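Local coordinates for 3-keto-5-aminohexanoate cleavage protein (Archaeoglobus fulgidus, PDB 3LOT) that probably cleaves 3-keto-5-aminohexanoate as a zinc-binding TIM-barrel enzyme of the beta-keto acid cleavage family, at residues D6-V10 against E299-L304; I111-N115 against L160-F164; C175-G179 against I205-I209; L197-H203 against N231-V237. The contacts are given in a common frame with arbitrary orientation. Numbering follows the deposited sequence.

Contact 1 (D6-V10 against E299-L304); sequences DVVIV and EVREIL
Residues 7-10 run extended along the first barrel strand, after Asp6 in the preceding loop, with Val7 and Ile9 directing their CA-to-CB bonds toward the helical segment 299-304 and Val8 and Val10 turning theirs away. The closest CA pair is Ile9 and Val300, 6.5 Å apart. Glu299 opens the helical segment; its carboxylate oxygen OE1 lies 4.2 Å from Val7 CG1, while its polar partners are the backbone N of Thr296 and the guanidinium of Arg293. Val300 (t rotamer) is set sideways, and its CG2 meets Ile9 CG2 at 3.7 Å, whereas Arg301 leaves the interface and forms a salt bridge with Glu110. Helix 297-304 covers the N-terminal end of the TIM barrel, remote from the end that carries zinc, and Ile9 is one of the barrel-lining side chains it meets. One turn on, the 2.8 Å hydrogen bond from Ile303 N to Glu299 O brings Ile303 round to the same face. Its CD1 lies 4.2 Å from Val7 CG1 and its CG2 3.8 Å from Ile9 CD1, the latter extended by an mt rotamer. Leu304, also mt, starts sideways but bends its end inward, so that its CG stands 4.0 Å from Ile9 CD1.

Contact 2 (I111-N115 against L160-F164); sequences IATFN and LSRIF
Phe114 and Phe164 bury the most surface where barrel strand 111-115 packs against helix 154-166, and Leu160 comes next. The strand is extended and the helix regular; their short axes run almost antiparallel, at 170°, with a closest approach of 10.5 Å. In register, Phe114 faces Leu160 (CA atoms 7.8 Å apart) and Ala112 faces Phe164 (8.4 Å). Phe114, chi1 t, points its ring edge at the face of Phe164, chi1 m, in a T-shaped pair with centroids 5.0 Å apart and planes at 70°. Leu160, one helical turn before Phe164, places CD2 over the face of the Phe114 ring, 3.4 Å from its centroid, as a CH-pi contact. The edge of Phe164 reaches the strand itself, with CE2 3.8 Å from Ala112 CB and 3.4 Å from Ala112 O. Thr113 projects the other way, into the barrel, beside the zinc ligand His50. This layer is therefore held by aromatic and aliphatic packing, leaving polar chemistry to the interior side of the strand.

Contact 3 (C175-G179 against I205-I209); sequences CYDIG and ILGGI
This is a loop-to-loop contact at the C-terminal end of the barrel, between the link from strand 170-175 to helix 178-189 and the loop that follows strand 197-203. One hydrogen bond joins the backbones, from Ile209 N to Tyr176 O (2.7 Å, nearly linear at 175°). Residues 205-208 form a type II beta turn closed by Gly208 N to Ile205 O at 2.9 Å; Gly207, at phi 121°, adopts angles that call for glycine. Gly208 packs its CA 3.4 Å from Tyr176 O, where a side chain would clash with that oxygen. A water donates to Asp177 OD2 (3.1 Å) and Gly207 O (2.8 Å), bridging the loops. On one flank Ile205 CG1 meets the Tyr176 ring edge, 3.8 Å from CD2; on another, Ile209 CD1 lies 4.3 Å from Ile178 CG1. Asp177 OD1 accepts from Ile178 N (3.0 Å), while Gly179 N hydrogen-bonds to Asp177 OD1 of the second subunit. Loops at this end of a TIM barrel characteristically frame the active site, and here the Tyr176 side chain comes within about 6 Å of the zinc ion.

Contact 4 (L197-H203 against N231-V237); sequences LRLQFIH and NYTWSLV
At the apolar centre, Phe201 (chi1 m) leans across to Trp234, with CD2 3.4 Å from Trp234 CE3. Their ring planes lie 30° apart but are slid so far, with centroids 5.3 Å apart, that they barely overlap. Leu199 CG packs 3.8 Å from Tyr232 CD2 on the same face, and Leu197 CB lies 4.1 Å from Tyr232 CB. Beneath these side chains, strands 197-203 and 232-237 run parallel, their axes 4.5 Å apart and crossing at -21°. The register pairs Leu197 with Tyr232 and proceeds one for one to Ile202 with Val237. Seven backbone hydrogen bonds, each 2.9 Å, form the ladder from Leu197 N to Asn231 O at one end to His203 N to Val237 O at the other. Tyr232 and Leu236 also touch helix 213-226. The opposite face becomes polar: beyond Ile202 CG2, 4.1 Å from Val237 CB, Ser235 OG donates to Gln200 OE1 (2.9 Å), and Arg198 NH1 donates to Thr233 OG1 (3.0 Å) while also forming a salt bridge with Asp256. A water joins Leu197 O (2.9 Å) and Thr233 OG1 (2.8 Å). Neighbouring parallel strands joined through helix 213-226 make a beta-alpha-beta unit, the repeating element of a TIM barrel, with an apolar outer face beneath the helix and a largely polar lining inside.

In the fold
All four contacts are largely buried, yet they occupy different levels of one barrel. Contact 4, nearest the centre of the chain, builds the wall through backbone pairing; contact 2 dresses that wall with a helix through aromatic packing. Contacts 1 and 3 lie toward the two ends: an apolar helix cover at the N-terminal end, and at the zinc-bearing end a glycine-rich, hydrated loop junction that also meets the second subunit. Leu304 connects contact 1 to two other contacts, packing on Ile111 of contact 2 and Thr233 of contact 4. Strand 197-203 continues the sheet into contact 3, where Cys175 N lies 2.8 Å from Gln200 O, probably hydrogen-bonded.

Contact 1 (D6-V10 against E299-L304)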
loop_
_atom_site.group_PDB
_atom_site.type_symbol
_atom_site.label_atom_id
_atom_site.label_comp_id
_atom_site.label_asym_id
_atom_site.label_seq_id
_atom_site.Cartn_x
_atom_site.Cartn_y
_atom_site.Cartn_z
ATOM N N ASP D 6 -16.944 16.476 10.517
ATOM C CA ASP D 6 -17.148 17.470 9.464
ATOM C C ASP D 6 -16.456 18.822 9.753
ATOM O O ASP D 6 -16.683 19.788 9.046
ATOM C CB ASP D 6 -18.655 17.672 9.262
ATOM C CG ASP D 6 -19.288 18.523 10.351
ATOM O OD1 ASP D 6 -19.155 18.150 11.549
ATOM O OD2 ASP D 6 -19.901 19.583 9.998
ATOM N N VAL D 7 -15.636 18.879 10.809
ATOM C CA VAL D 7 -14.884 20.072 11.139
ATOM C C VAL D 7 -13.395 19.824 10.858
ATOM O O VAL D 7 -12.796 18.894 11.428
ATOM C CB VAL D 7 -15.074 20.514 12.616
ATOM C CG1 VAL D 7 -14.197 21.753 12.901
ATOM C CG2 VAL D 7 -16.557 20.813 12.927
ATOM N N VAL D 8 -12.826 20.699 10.021
ATOM C CA VAL D 8 -11.450 20.612 9.554
ATOM C C VAL D 8 -10.692 21.804 10.134
ATOM O O VAL D 8 -11.137 22.965 9.971
ATOM C CB VAL D 8 -11.358 20.663 7.993
ATOM C CG1 VAL D 8 -9.885 20.691 7.498
ATOM C CG2 VAL D 8 -12.066 19.512 7.391
ATOM N N ILE D 9 -9.573 21.524 10.819
ATOM C CA ILE D 9 -8.621 22.572 11.231
ATOM C C ILE D 9 -7.794 23.008 10.015
ATOM O O ILE D 9 -7.082 22.207 9.434
ATOM C CB ILE D 9 -7.676 22.105 12.371
ATOM C CG1 ILE D 9 -8.499 21.648 13.587
ATOM C CG2 ILE D 9 -6.668 23.227 12.736
ATOM C CD1 ILE D 9 -7.637 21.138 14.790
ATOM N N VAL D 10 -7.972 24.245 9.573
ATOM C CA VAL D 10 -7.109 24.866 8.585
ATOM C C VAL D 10 -6.041 25.748 9.269
ATOM O O VAL D 10 -6.378 26.757 9.958
ATOM C CB VAL D 10 -7.918 25.692 7.600
ATOM C CG1 VAL D 10 -6.983 26.205 6.458
ATOM C CG2 VAL D 10 -9.065 24.838 6.969
ATOM N N GLU D 299 -12.667 26.058 18.668
ATOM C CA GLU D 299 -12.817 24.665 18.250
ATOM C C GLU D 299 -11.459 23.968 18.125
ATOM O O GLU D 299 -11.290 22.846 18.568
ATOM C CB GLU D 299 -13.607 24.602 16.930
ATOM C CG GLU D 299 -15.073 24.864 17.165
ATOM C CD GLU D 299 -15.918 25.034 15.900
ATOM O OE1 GLU D 299 -15.385 25.282 14.808
ATOM O OE2 GLU D 299 -17.163 24.931 16.001
ATOM N N VAL D 300 -10.477 24.670 17.564
ATOM C CA VAL D 300 -9.137 24.166 17.496
ATOM C C VAL D 300 -8.639 23.836 18.927
ATOM O O VAL D 300 -8.076 22.753 19.205
ATOM C CB VAL D 300 -8.176 25.171 16.792
ATOM C CG1 VAL D 300 -6.686 24.764 17.079
ATOM C CG2 VAL D 300 -8.483 25.239 15.246
ATOM N N ARG D 301 -8.837 24.772 19.846
ATOM C CA ARG D 301 -8.424 24.557 21.223
ATOM C C ARG D 301 -9.077 23.295 21.833
ATOM O O ARG D 301 -8.415 22.531 22.551
ATOM C CB ARG D 301 -8.741 25.804 22.056
ATOM C CG ARG D 301 -7.819 26.966 21.748
ATOM C CD ARG D 301 -8.088 28.226 22.628
ATOM N NE ARG D 301 -7.105 29.215 22.199
ATOM C CZ ARG D 301 -7.309 30.151 21.281
ATOM N NH1 ARG D 301 -8.506 30.384 20.783
ATOM N NH2 ARG D 301 -6.310 30.939 20.943
ATOM N N GLU D 302 -10.354 23.070 21.551
ATOM C CA GLU D 302 -11.071 21.930 22.146
ATOM C C GLU D 302 -10.626 20.652 21.449
ATOM O O GLU D 302 -10.468 19.610 22.095
ATOM C CB GLU D 302 -12.593 22.139 22.060
ATOM C CG GLU D 302 -13.452 21.070 22.768
ATOM C CD GLU D 302 -13.618 19.773 21.957
ATOM O OE1 GLU D 302 -13.527 19.831 20.705
ATOM O OE2 GLU D 302 -13.814 18.686 22.566
ATOM N N ILE D 303 -10.423 20.720 20.140
ATOM C CA ILE D 303 -9.998 19.554 19.390
ATOM C C ILE D 303 -8.613 19.096 19.817
ATOM O O ILE D 303 -8.438 17.925 20.101
ATOM C CB ILE D 303 -10.004 19.788 17.863
ATOM C CG1 ILE D 303 -11.448 19.956 17.355
ATOM C CG2 ILE D 303 -9.284 18.659 17.153
ATOM C CD1 ILE D 303 -11.549 20.455 15.911
ATOM N N LEU D 304 -7.649 20.000 19.927
ATOM C CA LEU D 304 -6.268 19.622 20.317
ATOM C C LEU D 304 -5.991 19.669 21.841
ATOM O O LEU D 304 -4.896 19.315 22.282
ATOM C CB LEU D 304 -5.298 20.531 19.610
ATOM C CG LEU D 304 -5.468 20.526 18.090
ATOM C CD1 LEU D 304 -4.470 21.512 17.451
ATOM C CD2 LEU D 304 -5.254 19.108 17.577
#

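Contact 2 (I111-N115 against L160-F164)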
loop_
_atom_site.group_PDB
_atom_site.type_symbol
_atom_site.label_atom_id
_atom_site.label_comp_id
_atom_site.label_asym_id
_atom_site.label_seq_id
_atom_site.Cartn_x
_atom_site.Cartn_y
_atom_site.Cartn_z
ATOM N N ILE D 111 0.729 26.012 21.520
ATOM C CA ILE D 111 1.208 24.923 20.676
ATOM C C ILE D 111 2.466 25.459 19.964
ATOM O O ILE D 111 2.592 26.679 19.705
ATOM C CB ILE D 111 0.060 24.459 19.717
ATOM C CG1 ILE D 111 0.484 23.282 18.827
ATOM C CG2 ILE D 111 -0.490 25.656 18.847
ATOM C CD1 ILE D 111 -0.671 22.504 18.323
ATOM N N ALA D 112 3.425 24.584 19.725
ATOM C CA ALA D 112 4.631 24.944 18.993
ATOM C C ALA D 112 5.175 23.735 18.235
ATOM O O ALA D 112 4.851 22.594 18.573
ATOM C CB ALA D 112 5.675 25.509 19.881
ATOM N N THR D 113 5.962 23.975 17.193
ATOM C CA THR D 113 6.351 22.849 16.364
ATOM C C THR D 113 7.518 22.120 17.038
ATOM O O THR D 113 8.266 22.717 17.800
ATOM C CB THR D 113 6.621 23.232 14.884
ATOM O OG1 THR D 113 7.705 24.141 14.760
ATOM C CG2 THR D 113 5.401 23.869 14.308
ATOM N N PHE D 114 7.627 20.828 16.728
ATOM C CA PHE D 114 8.473 19.857 17.408
ATOM C C PHE D 114 8.884 18.873 16.309
ATOM O O PHE D 114 8.184 17.901 16.085
ATOM C CB PHE D 114 7.615 19.137 18.473
ATOM C CG PHE D 114 8.388 18.406 19.530
ATOM C CD1 PHE D 114 9.135 17.304 19.214
ATOM C CD2 PHE D 114 8.305 18.809 20.844
ATOM C CE1 PHE D 114 9.799 16.598 20.200
ATOM C CE2 PHE D 114 8.945 18.121 21.862
ATOM C CZ PHE D 114 9.706 16.991 21.561
ATOM N N ASN D 115 9.994 19.179 15.632
ATOM C CA ASN D 115 10.569 18.373 14.535
ATOM C C ASN D 115 11.228 17.034 14.957
ATOM O O ASN D 115 12.059 16.984 15.884
ATOM C CB ASN D 115 11.545 19.241 13.828
ATOM C CG ASN D 115 10.862 20.450 13.241
ATOM O OD1 ASN D 115 10.248 20.352 12.161
ATOM N ND2 ASN D 115 10.936 21.607 13.952
ATOM N N LEU D 160 13.477 18.583 24.716
ATOM C CA LEU D 160 12.363 19.334 24.135
ATOM C C LEU D 160 11.015 18.867 24.699
ATOM O O LEU D 160 10.178 19.706 25.041
ATOM C CB LEU D 160 12.368 19.262 22.609
ATOM C CG LEU D 160 11.629 20.356 21.836
ATOM C CD1 LEU D 160 12.325 21.670 22.035
ATOM C CD2 LEU D 160 11.514 20.023 20.337
ATOM N N SER D 161 10.823 17.554 24.854
ATOM C CA SER D 161 9.589 17.044 25.405
ATOM C C SER D 161 9.391 17.620 26.805
ATOM O O SER D 161 8.283 18.023 27.153
ATOM C CB SER D 161 9.563 15.518 25.407
ATOM O OG SER D 161 10.266 14.967 26.527
ATOM N N ARG D 162 10.469 17.722 27.589
ATOM C CA ARG D 162 10.377 18.282 28.913
ATOM C C ARG D 162 10.096 19.767 28.955
ATOM O O ARG D 162 9.282 20.217 29.753
ATOM C CB ARG D 162 11.653 18.029 29.689
ATOM C CG ARG D 162 11.799 16.578 30.130
ATOM C CD ARG D 162 13.003 16.428 31.097
ATOM N NE ARG D 162 14.274 16.332 30.359
ATOM C CZ ARG D 162 14.716 15.230 29.731
ATOM N NH1 ARG D 162 13.999 14.098 29.742
ATOM N NH2 ARG D 162 15.885 15.266 29.071
ATOM N N ILE D 163 10.759 20.514 28.085
ATOM C CA ILE D 163 10.523 21.934 27.945
ATOM C C ILE D 163 9.049 22.242 27.617
ATOM O O ILE D 163 8.443 23.166 28.199
ATOM C CB ILE D 163 11.470 22.557 26.888
ATOM C CG1 ILE D 163 12.889 22.625 27.424
ATOM C CG2 ILE D 163 11.001 23.959 26.529
ATOM C CD1 ILE D 163 13.960 22.715 26.344
ATOM N N PHE D 164 8.458 21.465 26.711
ATOM C CA PHE D 164 7.052 21.693 26.337
ATOM C C PHE D 164 6.144 21.424 27.518
ATOM O O PHE D 164 5.248 22.214 27.813
ATOM C CB PHE D 164 6.643 20.827 25.130
ATOM C CG PHE D 164 6.996 21.435 23.805
ATOM C CD1 PHE D 164 8.312 21.819 23.523
ATOM C CD2 PHE D 164 6.016 21.620 22.816
ATOM C CE1 PHE D 164 8.659 22.375 22.246
ATOM C CE2 PHE D 164 6.360 22.167 21.568
ATOM C CZ PHE D 164 7.685 22.547 21.299
#

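Contact 3 (C175-G179 against I205-I209)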
loop_
_atom_site.group_PDB
_atom_site.type_symbol
_atom_site.label_atom_id
_atom_site.label_comp_id
_atom_site.label_asym_id
_atom_site.label_seq_id
_atom_site.Cartn_x
_atom_site.Cartn_y
_atom_site.Cartn_z
ATOM N N CYS D 175 6.704 15.585 11.029
ATOM C CA CYS D 175 7.307 14.419 10.433
ATOM C C CYS D 175 7.478 14.557 8.923
ATOM O O CYS D 175 6.511 14.767 8.210
ATOM C CB CYS D 175 6.468 13.178 10.688
ATOM S SG CYS D 175 6.277 12.802 12.483
ATOM N N TYR D 176 8.719 14.395 8.473
ATOM C CA TYR D 176 9.104 14.581 7.068
ATOM C C TYR D 176 9.447 13.269 6.358
ATOM O O TYR D 176 9.909 13.287 5.196
ATOM C CB TYR D 176 10.331 15.490 6.939
ATOM C CG TYR D 176 10.186 16.901 7.450
ATOM C CD1 TYR D 176 10.227 17.165 8.811
ATOM C CD2 TYR D 176 10.088 17.968 6.570
ATOM C CE1 TYR D 176 10.138 18.475 9.305
ATOM C CE2 TYR D 176 9.981 19.270 7.031
ATOM C CZ TYR D 176 10.016 19.522 8.405
ATOM O OH TYR D 176 9.890 20.809 8.863
ATOM N N ASP D 177 9.282 12.137 7.060
ATOM C CA ASP D 177 9.620 10.827 6.501
ATOM C C ASP D 177 9.026 9.727 7.409
ATOM O O ASP D 177 8.627 9.980 8.554
ATOM C CB ASP D 177 11.147 10.661 6.454
ATOM C CG ASP D 177 11.638 9.895 5.252
ATOM O OD1 ASP D 177 10.906 9.066 4.636
ATOM O OD2 ASP D 177 12.829 10.122 4.924
ATOM N N ILE D 178 8.999 8.516 6.883
ATOM C CA ILE D 178 8.485 7.346 7.598
ATOM C C ILE D 178 9.300 7.103 8.863
ATOM O O ILE D 178 8.739 6.795 9.920
ATOM C CB ILE D 178 8.449 6.119 6.699
ATOM C CG1 ILE D 178 7.586 6.413 5.446
ATOM C CG2 ILE D 178 7.942 4.865 7.486
ATOM C CD1 ILE D 178 6.176 6.868 5.779
ATOM N N GLY D 179 10.623 7.202 8.772
ATOM C CA GLY D 179 11.481 6.987 9.943
ATOM C C GLY D 179 11.158 7.902 11.106
ATOM O O GLY D 179 11.384 7.578 12.266
ATOM N N ILE D 205 10.031 18.061 0.792
ATOM C CA ILE D 205 11.327 18.635 1.116
ATOM C C ILE D 205 12.433 17.753 0.517
ATOM O O ILE D 205 12.350 16.511 0.546
ATOM C CB ILE D 205 11.547 18.812 2.643
ATOM C CG1 ILE D 205 10.491 19.746 3.235
ATOM C CG2 ILE D 205 12.962 19.338 2.939
ATOM C CD1 ILE D 205 10.393 21.088 2.614
ATOM N N LEU D 206 13.463 18.407 -0.041
ATOM C CA LEU D 206 14.634 17.689 -0.528
ATOM C C LEU D 206 15.379 17.293 0.745
ATOM O O LEU D 206 15.951 18.153 1.426
ATOM C CB LEU D 206 15.470 18.549 -1.485
ATOM C CG LEU D 206 16.821 17.967 -2.003
ATOM C CD1 LEU D 206 16.638 16.600 -2.628
ATOM C CD2 LEU D 206 17.574 18.875 -2.940
ATOM N N GLY D 207 15.387 15.984 1.040
ATOM C CA GLY D 207 15.876 15.460 2.304
ATOM C C GLY D 207 14.800 14.691 3.038
ATOM O O GLY D 207 15.080 13.967 4.004
ATOM N N GLY D 208 13.560 14.851 2.581
ATOM C CA GLY D 208 12.420 14.145 3.123
ATOM C C GLY D 208 11.628 13.394 2.102
ATOM O O GLY D 208 12.054 13.237 0.950
ATOM N N ILE D 209 10.471 12.894 2.540
ATOM C CA ILE D 209 9.558 12.180 1.646
ATOM C C ILE D 209 8.904 13.119 0.622
ATOM O O ILE D 209 8.725 14.298 0.894
ATOM C CB ILE D 209 8.494 11.426 2.461
ATOM C CG1 ILE D 209 7.801 10.420 1.573
ATOM C CG2 ILE D 209 7.469 12.392 3.137
ATOM C CD1 ILE D 209 7.054 9.269 2.324
HETATM O O HOH W 1 13.854 12.729 6.211
#

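Contact 4 (L197-H203 against N231-V237)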
loop_
_atom_site.group_PDB
_atom_site.type_symbol
_atom_site.label_atom_id
_atom_site.label_comp_id
_atom_site.label_asym_id
_atom_site.label_seq_id
_atom_site.Cartn_x
_atom_site.Cartn_y
_atom_site.Cartn_z
ATOM N N LEU D 197 -1.445 12.606 20.532
ATOM C CA LEU D 197 -0.403 13.308 19.845
ATOM C C LEU D 197 -1.011 14.120 18.701
ATOM O O LEU D 197 -2.077 13.797 18.178
ATOM C CB LEU D 197 0.617 12.322 19.284
ATOM C CG LEU D 197 1.184 11.254 20.241
ATOM C CD1 LEU D 197 2.155 10.401 19.461
ATOM C CD2 LEU D 197 1.845 11.849 21.462
ATOM N N ARG D 198 -0.330 15.191 18.354
ATOM C CA ARG D 198 -0.639 15.975 17.171
ATOM C C ARG D 198 0.515 15.861 16.209
ATOM O O ARG D 198 1.590 16.352 16.496
ATOM C CB ARG D 198 -0.872 17.430 17.567
ATOM C CG ARG D 198 -1.203 18.368 16.399
ATOM C CD ARG D 198 -2.377 17.925 15.600
ATOM N NE ARG D 198 -2.792 18.984 14.676
ATOM C CZ ARG D 198 -3.860 18.924 13.873
ATOM N NH1 ARG D 198 -4.648 17.882 13.890
ATOM N NH2 ARG D 198 -4.147 19.933 13.047
ATOM N N LEU D 199 0.275 15.260 15.043
ATOM C CA LEU D 199 1.317 15.072 14.022
ATOM C C LEU D 199 1.044 15.939 12.802
ATOM O O LEU D 199 -0.089 16.142 12.395
ATOM C CB LEU D 199 1.401 13.597 13.511
ATOM C CG LEU D 199 1.502 12.345 14.399
ATOM C CD1 LEU D 199 2.314 11.199 13.723
ATOM C CD2 LEU D 199 2.055 12.630 15.739
ATOM N N GLN D 200 2.100 16.383 12.159
ATOM C CA GLN D 200 1.969 17.016 10.893
ATOM C C GLN D 200 2.904 16.344 9.890
ATOM O O GLN D 200 4.095 16.156 10.144
ATOM C CB GLN D 200 2.274 18.471 11.052
ATOM C CG GLN D 200 2.174 19.294 9.780
ATOM C CD GLN D 200 1.546 20.610 10.084
ATOM O OE1 GLN D 200 0.441 20.884 9.656
ATOM N NE2 GLN D 200 2.220 21.408 10.911
ATOM N N PHE D 201 2.342 15.946 8.779
ATOM C CA PHE D 201 3.076 15.228 7.771
ATOM C C PHE D 201 3.496 16.270 6.739
ATOM O O PHE D 201 2.630 17.007 6.258
ATOM C CB PHE D 201 2.178 14.196 7.124
ATOM C CG PHE D 201 1.605 13.163 8.077
ATOM C CD1 PHE D 201 2.323 12.680 9.139
ATOM C CD2 PHE D 201 0.354 12.605 7.826
ATOM C CE1 PHE D 201 1.795 11.679 9.947
ATOM C CE2 PHE D 201 -0.164 11.618 8.654
ATOM C CZ PHE D 201 0.553 11.174 9.714
ATOM N N ILE D 202 4.799 16.385 6.464
ATOM C CA ILE D 202 5.335 17.417 5.555
ATOM C C ILE D 202 5.953 16.758 4.320
ATOM O O ILE D 202 6.910 15.969 4.410
ATOM C CB ILE D 202 6.341 18.324 6.243
ATOM C CG1 ILE D 202 5.702 18.913 7.549
ATOM C CG2 ILE D 202 6.787 19.463 5.299
ATOM C CD1 ILE D 202 6.441 20.122 8.166
ATOM N N HIS D 203 5.401 17.088 3.171
ATOM C CA HIS D 203 5.729 16.395 1.916
ATOM C C HIS D 203 6.397 17.335 0.950
ATOM O O HIS D 203 5.888 18.428 0.693
ATOM C CB HIS D 203 4.431 15.799 1.317
ATOM C CG HIS D 203 3.919 14.606 2.081
ATOM N ND1 HIS D 203 4.155 13.303 1.683
ATOM C CD2 HIS D 203 3.218 14.521 3.238
ATOM C CE1 HIS D 203 3.605 12.472 2.550
ATOM N NE2 HIS D 203 3.047 13.184 3.518
ATOM N N ASN D 231 -5.028 7.407 19.203
ATOM C CA ASN D 231 -4.013 8.113 19.971
ATOM C C ASN D 231 -3.443 9.373 19.306
ATOM O O ASN D 231 -2.606 10.032 19.897
ATOM C CB ASN D 231 -2.878 7.155 20.347
ATOM C CG ASN D 231 -3.317 6.064 21.304
ATOM O OD1 ASN D 231 -2.850 4.920 21.225
ATOM N ND2 ASN D 231 -4.197 6.395 22.199
ATOM N N TYR D 232 -3.878 9.738 18.091
ATOM C CA TYR D 232 -3.344 10.962 17.457
ATOM C C TYR D 232 -4.338 11.644 16.536
ATOM O O TYR D 232 -5.311 11.036 16.123
ATOM C CB TYR D 232 -2.045 10.697 16.700
ATOM C CG TYR D 232 -2.229 10.084 15.326
ATOM C CD1 TYR D 232 -2.614 8.741 15.178
ATOM C CD2 TYR D 232 -1.996 10.819 14.180
ATOM C CE1 TYR D 232 -2.768 8.178 13.933
ATOM C CE2 TYR D 232 -2.157 10.255 12.904
ATOM C CZ TYR D 232 -2.547 8.934 12.792
ATOM O OH TYR D 232 -2.740 8.357 11.557
ATOM N N THR D 233 -4.087 12.928 16.262
ATOM C CA THR D 233 -4.702 13.631 15.134
ATOM C C THR D 233 -3.569 14.153 14.228
ATOM O O THR D 233 -2.405 14.238 14.642
ATOM C CB THR D 233 -5.654 14.776 15.568
ATOM O OG1 THR D 233 -4.897 15.886 16.069
ATOM C CG2 THR D 233 -6.654 14.293 16.622
ATOM N N TRP D 234 -3.902 14.477 12.991
ATOM C CA TRP D 234 -2.871 14.855 12.019
ATOM C C TRP D 234 -3.311 15.934 11.044
ATOM O O TRP D 234 -4.490 16.090 10.736
ATOM C CB TRP D 234 -2.374 13.635 11.242
ATOM C CG TRP D 234 -3.430 12.962 10.401
ATOM C CD1 TRP D 234 -4.418 12.127 10.832
ATOM C CD2 TRP D 234 -3.572 13.051 8.981
ATOM N NE1 TRP D 234 -5.194 11.716 9.764
ATOM C CE2 TRP D 234 -4.675 12.251 8.615
ATOM C CE3 TRP D 234 -2.881 13.728 7.996
ATOM C CZ2 TRP D 234 -5.118 12.147 7.298
ATOM C CZ3 TRP D 234 -3.266 13.564 6.688
ATOM C CH2 TRP D 234 -4.405 12.788 6.355
ATOM N N SER D 235 -2.312 16.671 10.591
ATOM C CA SER D 235 -2.421 17.670 9.549
ATOM C C SER D 235 -1.379 17.334 8.512
ATOM O O SER D 235 -0.467 16.519 8.733
ATOM C CB SER D 235 -2.147 19.064 10.154
ATOM O OG SER D 235 -2.297 20.123 9.205
ATOM N N LEU D 236 -1.466 17.986 7.381
ATOM C CA LEU D 236 -0.530 17.778 6.281
ATOM C C LEU D 236 -0.169 19.086 5.577
ATOM O O LEU D 236 -1.002 20.018 5.530
ATOM C CB LEU D 236 -1.133 16.814 5.286
ATOM C CG LEU D 236 -0.403 16.532 3.962
ATOM C CD1 LEU D 236 -0.673 15.096 3.490
ATOM C CD2 LEU D 236 -0.765 17.578 2.911
ATOM N N VAL D 237 1.079 19.133 5.100
ATOM C CA VAL D 237 1.665 20.169 4.249
ATOM C C VAL D 237 2.119 19.538 2.935
ATOM O O VAL D 237 2.926 18.593 2.928
ATOM C CB VAL D 237 2.938 20.764 4.864
ATOM C CG1 VAL D 237 3.579 21.795 3.890
ATOM C CG2 VAL D 237 2.631 21.398 6.232
HETATM O O HOH W 2 -4.035 15.836 18.706
#